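Local coordinates for E3 ubiquitin-protein ligase HERC2 (PDB 4L1M) that attaches ubiquitin to target proteins as a HECT-type E3 ligase, its first RCC1-like domain a seven-bladed beta-propeller that probably serves protein interactions, at residues L24-K36 and A373-I386. Numbering follows the deposited sequence.
Sequences LQEVIGWGLIGWK and AQSFAWSSCSEWSI. With SO4 (sulfate ion), chain D.
Ile28 and Ala377 form a hydrogen-bonded antiparallel pair at the middle of a ladder that joins strand 27-31 to strand 374-379, the Ile28 N to Ala377 O bond measuring 2.8 Å. Trp30 with Ser375 makes the next such pair, and Leu32 N reaches Ala373 O beyond it. At the other end the pattern changes: Ser379 N still donates to Glu26 O, but Glu26 N is taken by the hydroxyl Ser379 OG at 2.7 Å, which stands in for a backbone carbonyl.

Two glutamine amides extend the zipper, each with its acceptor close to the amide plane. The extended Gln25 side chain, CG anti to the backbone N (chi1 170°), lies along 379-381; its NE2 donates to Ser379 O at 3.1 Å and also to Val55 O. Gln374 bends at chi2 (85°) and sends NE2 to Leu32 O (3.0 Å), while its OE1 accepts from Ala373 N, which stands above the plane of that side-chain carbonyl.

Among apolar contacts, Ser375 CB sits over one face of the Trp30 indole, 3.9 Å from the centroid of the five-membered ring, a CH-pi contact; Ala377 CB meets the ring edge at CH2 (4.3 Å). On the opposite sheet face, Phe376 CD1 packs 3.9 Å from Gly29 CA, and Val27 CG2 touches Trp378 CB.

The chain's two ends thus share one propeller blade, a Velcro-like closure: strand 45-46 flanks 27-31, strand 365-370 flanks 374-379, and Val27, Phe376 and Trp378 pack against strand 55-60 of the next blade.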
loop_
_atom_site.group_PDB
_atom_site.type_symbol
_atom_site.label_atom_id
_atom_site.label_comp_id
_atom_site.label_asym_id
_atom_site.label_seq_id
_atom_site.Cartn_x
_atom_site.Cartn_y
_atom_site.Cartn_z
ATOM N N LEU A 24 -3.188 -27.357 2.891
ATOM C CA LEU A 24 -3.423 -25.898 3.070
ATOM C C LEU A 24 -2.197 -24.991 2.823
ATOM O O LEU A 24 -1.051 -25.267 3.232
ATOM C CB LEU A 24 -3.975 -25.600 4.468
ATOM C CG LEU A 24 -5.412 -26.009 4.783
ATOM C CD1 LEU A 24 -5.755 -25.730 6.239
ATOM C CD2 LEU A 24 -6.368 -25.274 3.862
ATOM N N GLN A 25 -2.494 -23.863 2.153
ATOM C CA GLN A 25 -1.620 -22.646 2.024
ATOM C C GLN A 25 -1.171 -22.243 3.429
ATOM O O GLN A 25 -1.862 -22.575 4.364
ATOM C CB GLN A 25 -2.480 -21.520 1.437
ATOM C CG GLN A 25 -1.938 -20.106 1.408
ATOM C CD GLN A 25 -3.004 -19.089 0.980
ATOM O OE1 GLN A 25 -4.145 -19.168 1.407
ATOM N NE2 GLN A 25 -2.634 -18.154 0.116
ATOM N N GLU A 26 -0.049 -21.526 3.578
ATOM C CA GLU A 26 0.325 -20.946 4.871
ATOM C C GLU A 26 0.092 -19.445 4.861
ATOM O O GLU A 26 0.434 -18.755 3.916
ATOM C CB GLU A 26 1.772 -21.295 5.251
ATOM C CG GLU A 26 1.919 -22.775 5.630
ATOM C CD GLU A 26 3.267 -23.129 6.238
ATOM O OE1 GLU A 26 3.921 -22.254 6.829
ATOM O OE2 GLU A 26 3.677 -24.309 6.157
ATOM N N VAL A 27 -0.580 -18.980 5.907
ATOM C CA VAL A 27 -0.806 -17.574 6.154
ATOM C C VAL A 27 -0.358 -17.292 7.571
ATOM O O VAL A 27 -0.995 -17.723 8.528
ATOM C CB VAL A 27 -2.295 -17.179 6.021
ATOM C CG1 VAL A 27 -2.452 -15.688 6.217
ATOM C CG2 VAL A 27 -2.836 -17.583 4.663
ATOM N N ILE A 28 0.722 -16.531 7.685
ATOM C CA ILE A 28 1.313 -16.182 8.970
ATOM C C ILE A 28 1.059 -14.711 9.281
ATOM O O ILE A 28 1.161 -13.854 8.395
ATOM C CB ILE A 28 2.836 -16.369 8.976
ATOM C CG1 ILE A 28 3.245 -17.596 8.182
ATOM C CG2 ILE A 28 3.337 -16.463 10.411
ATOM C CD1 ILE A 28 2.697 -18.891 8.728
ATOM N N GLY A 29 0.707 -14.439 10.538
ATOM C CA GLY A 29 0.513 -13.076 11.020
ATOM C C GLY A 29 1.177 -12.861 12.353
ATOM O O GLY A 29 1.397 -13.810 13.113
ATOM N N TRP A 30 1.548 -11.613 12.620
ATOM C CA TRP A 30 2.087 -11.258 13.926
ATOM C C TRP A 30 1.925 -9.793 14.171
ATOM O O TRP A 30 1.668 -9.040 13.240
ATOM C CB TRP A 30 3.557 -11.692 14.081
ATOM C CG TRP A 30 4.486 -11.129 13.080
ATOM C CD1 TRP A 30 5.355 -10.090 13.272
ATOM C CD2 TRP A 30 4.684 -11.576 11.736
ATOM N NE1 TRP A 30 6.070 -9.858 12.124
ATOM C CE2 TRP A 30 5.683 -10.765 11.171
ATOM C CE3 TRP A 30 4.133 -12.603 10.960
ATOM C CZ2 TRP A 30 6.127 -10.931 9.859
ATOM C CZ3 TRP A 30 4.569 -12.765 9.649
ATOM C CH2 TRP A 30 5.553 -11.935 9.116
ATOM N N GLY A 31 2.069 -9.391 15.432
ATOM C CA GLY A 31 1.838 -8.004 15.846
ATOM C C GLY A 31 0.651 -7.902 16.785
ATOM O O GLY A 31 0.353 -8.836 17.492
ATOM N N LEU A 32 -0.035 -6.767 16.765
ATOM C CA LEU A 32 -1.147 -6.522 17.683
ATOM C C LEU A 32 -2.412 -7.173 17.141
ATOM O O LEU A 32 -3.170 -6.583 16.378
ATOM C CB LEU A 32 -1.332 -5.008 17.891
ATOM C CG LEU A 32 -2.439 -4.514 18.841
ATOM C CD1 LEU A 32 -2.245 -5.027 20.254
ATOM C CD2 LEU A 32 -2.496 -2.986 18.812
ATOM N N ILE A 33 -2.623 -8.407 17.556
ATOM C CA ILE A 33 -3.699 -9.241 17.057
ATOM C C ILE A 33 -4.468 -9.763 18.225
ATOM O O ILE A 33 -3.903 -10.381 19.117
ATOM C CB ILE A 33 -3.125 -10.414 16.264
ATOM C CG1 ILE A 33 -2.786 -9.947 14.858
ATOM C CG2 ILE A 33 -4.099 -11.584 16.188
ATOM C CD1 ILE A 33 -1.809 -10.866 14.169
ATOM N N GLY A 34 -5.776 -9.526 18.211
ATOM C CA GLY A 34 -6.612 -9.787 19.373
ATOM C C GLY A 34 -7.221 -11.175 19.488
ATOM O O GLY A 34 -7.814 -11.467 20.510
ATOM N N TRP A 35 -7.099 -12.033 18.474
ATOM C CA TRP A 35 -7.681 -13.392 18.541
ATOM C C TRP A 35 -6.752 -14.395 19.244
ATOM O O TRP A 35 -7.222 -15.346 19.884
ATOM C CB TRP A 35 -8.145 -13.926 17.158
ATOM C CG TRP A 35 -7.165 -13.875 15.991
ATOM C CD1 TRP A 35 -6.184 -14.785 15.698
ATOM C CD2 TRP A 35 -7.142 -12.916 14.928
ATOM N NE1 TRP A 35 -5.539 -14.430 14.544
ATOM C CE2 TRP A 35 -6.105 -13.286 14.053
ATOM C CE3 TRP A 35 -7.877 -11.769 14.651
ATOM C CZ2 TRP A 35 -5.783 -12.541 12.924
ATOM C CZ3 TRP A 35 -7.563 -11.042 13.534
ATOM C CH2 TRP A 35 -6.525 -11.427 12.681
ATOM N N LYS A 36 -5.429 -14.159 19.158
ATOM C CA LYS A 36 -4.367 -14.993 19.758
ATOM C C LYS A 36 -4.276 -14.785 21.255
ATOM O O LYS A 36 -4.178 -13.634 21.720
ATOM C CB LYS A 36 -3.003 -14.618 19.160
ATOM N N ALA A 373 0.021 -2.010 13.098
ATOM C CA ALA A 373 0.790 -2.729 14.132
ATOM C C ALA A 373 0.834 -4.235 13.837
ATOM O O ALA A 373 0.944 -5.062 14.749
ATOM C CB ALA A 373 0.177 -2.459 15.487
ATOM N N GLN A 374 0.714 -4.578 12.550
ATOM C CA GLN A 374 0.502 -5.957 12.110
ATOM C C GLN A 374 1.284 -6.255 10.854
ATOM O O GLN A 374 1.572 -5.361 10.066
ATOM C CB GLN A 374 -0.968 -6.205 11.791
ATOM C CG GLN A 374 -1.908 -6.039 12.964
ATOM C CD GLN A 374 -2.359 -4.614 13.190
ATOM O OE1 GLN A 374 -2.126 -3.724 12.366
ATOM N NE2 GLN A 374 -2.988 -4.384 14.341
ATOM N N SER A 375 1.628 -7.529 10.682
ATOM C CA SER A 375 2.326 -7.989 9.495
ATOM C C SER A 375 1.814 -9.348 9.119
ATOM O O SER A 375 1.535 -10.178 9.984
ATOM C CB SER A 375 3.840 -8.050 9.743
ATOM O OG SER A 375 4.307 -6.931 10.490
ATOM N N PHE A 376 1.666 -9.570 7.825
ATOM C CA PHE A 376 1.215 -10.856 7.299
ATOM C C PHE A 376 2.103 -11.312 6.154
ATOM O O PHE A 376 2.658 -10.498 5.422
ATOM C CB PHE A 376 -0.202 -10.754 6.775
ATOM C CG PHE A 376 -1.203 -10.321 7.797
ATOM C CD1 PHE A 376 -1.876 -11.253 8.566
ATOM C CD2 PHE A 376 -1.493 -8.970 7.978
ATOM C CE1 PHE A 376 -2.820 -10.858 9.505
ATOM C CE2 PHE A 376 -2.435 -8.572 8.915
ATOM C CZ PHE A 376 -3.101 -9.522 9.678
ATOM N N ALA A 377 2.233 -12.623 6.014
ATOM C CA ALA A 377 2.963 -13.214 4.913
ATOM C C ALA A 377 2.262 -14.502 4.526
ATOM O O ALA A 377 1.896 -15.274 5.416
ATOM C CB ALA A 377 4.406 -13.496 5.319
ATOM N N TRP A 378 2.095 -14.745 3.222
ATOM C CA TRP A 378 1.489 -15.986 2.775
ATOM C C TRP A 378 2.227 -16.684 1.636
ATOM O O TRP A 378 2.828 -16.049 0.764
ATOM C CB TRP A 378 0.019 -15.765 2.395
ATOM C CG TRP A 378 -0.197 -14.784 1.295
ATOM C CD1 TRP A 378 -0.379 -15.054 -0.027
ATOM C CD2 TRP A 378 -0.280 -13.353 1.430
ATOM N NE1 TRP A 378 -0.543 -13.881 -0.734
ATOM C CE2 TRP A 378 -0.502 -12.825 0.138
ATOM C CE3 TRP A 378 -0.178 -12.473 2.513
ATOM C CZ2 TRP A 378 -0.613 -11.470 -0.098
ATOM C CZ3 TRP A 378 -0.282 -11.124 2.278
ATOM C CH2 TRP A 378 -0.496 -10.625 0.977
ATOM N N SER A 379 2.134 -18.005 1.650
ATOM C CA SER A 379 2.570 -18.830 0.546
ATOM C C SER A 379 1.456 -18.860 -0.500
ATOM O O SER A 379 0.426 -18.242 -0.321
ATOM C CB SER A 379 2.873 -20.254 1.025
ATOM O OG SER A 379 1.721 -20.838 1.615
ATOM N N SER A 380 1.671 -19.579 -1.596
ATOM C CA SER A 380 0.692 -19.590 -2.673
ATOM C C SER A 380 -0.482 -20.508 -2.357
ATOM O O SER A 380 -0.307 -21.549 -1.705
ATOM C CB SER A 380 1.354 -20.008 -3.970
ATOM O OG SER A 380 0.368 -20.382 -4.903
ATOM N N CYS A 381 -1.673 -20.122 -2.826
ATOM C CA CYS A 381 -2.883 -20.942 -2.663
ATOM C C CYS A 381 -3.262 -21.866 -3.794
ATOM O O CYS A 381 -4.326 -22.485 -3.708
ATOM C CB CYS A 381 -4.105 -20.088 -2.420
ATOM S SG CYS A 381 -4.640 -19.089 -3.830
ATOM N N SER A 382 -2.463 -21.954 -4.853
ATOM C CA SER A 382 -2.715 -22.975 -5.856
ATOM C C SER A 382 -2.682 -24.355 -5.113
ATOM O O SER A 382 -1.694 -24.645 -4.424
ATOM C CB SER A 382 -1.676 -22.868 -6.996
ATOM O OG SER A 382 -1.675 -24.024 -7.833
ATOM N N GLU A 383 -3.758 -25.166 -5.203
ATOM C CA GLU A 383 -3.772 -26.519 -4.579
ATOM C C GLU A 383 -2.688 -27.404 -5.212
ATOM O O GLU A 383 -2.360 -28.466 -4.692
ATOM C CB GLU A 383 -5.154 -27.215 -4.667
ATOM N N TRP A 384 -2.135 -26.948 -6.334
ATOM C CA TRP A 384 -0.982 -27.582 -6.941
ATOM C C TRP A 384 0.318 -27.302 -6.169
ATOM O O TRP A 384 1.066 -28.242 -5.882
ATOM C CB TRP A 384 -0.846 -27.148 -8.403
ATOM C CG TRP A 384 0.004 -28.077 -9.225
ATOM C CD1 TRP A 384 1.030 -27.720 -10.047
ATOM C CD2 TRP A 384 -0.089 -29.520 -9.293
ATOM N NE1 TRP A 384 1.571 -28.835 -10.624
ATOM C CE2 TRP A 384 0.908 -29.953 -10.180
ATOM C CE3 TRP A 384 -0.914 -30.479 -8.684
ATOM C CZ2 TRP A 384 1.110 -31.308 -10.484
ATOM C CZ3 TRP A 384 -0.714 -31.830 -8.989
ATOM C CH2 TRP A 384 0.290 -32.226 -9.878
ATOM N N SER A 385 0.590 -26.031 -5.838
ATOM C CA SER A 385 1.738 -25.685 -4.964
ATOM C C SER A 385 1.751 -26.533 -3.677
ATOM O O SER A 385 2.793 -27.067 -3.286
ATOM C CB SER A 385 1.711 -24.209 -4.603
ATOM O OG SER A 385 1.558 -23.423 -5.765
ATOM N N ILE A 386 0.573 -26.652 -3.047
ATOM C CA ILE A 386 0.313 -27.571 -1.902
ATOM C C ILE A 386 0.270 -29.035 -2.368
ATOM O O ILE A 386 1.296 -29.667 -2.603
ATOM C CB ILE A 386 -1.054 -27.220 -1.214
ATOM C CG1 ILE A 386 -1.081 -25.743 -0.738
ATOM C CG2 ILE A 386 -1.360 -28.171 -0.050
ATOM C CD1 ILE A 386 -2.393 -25.029 -1.012
HETATM S S SO4 D . -6.182 -24.795 -7.677
HETATM O O1 SO4 D . -6.909 -26.078 -7.455
HETATM O O2 SO4 D . -6.368 -23.918 -6.479
HETATM O O3 SO4 D . -4.739 -25.090 -7.894
HETATM O O4 SO4 D . -6.696 -24.102 -8.889
#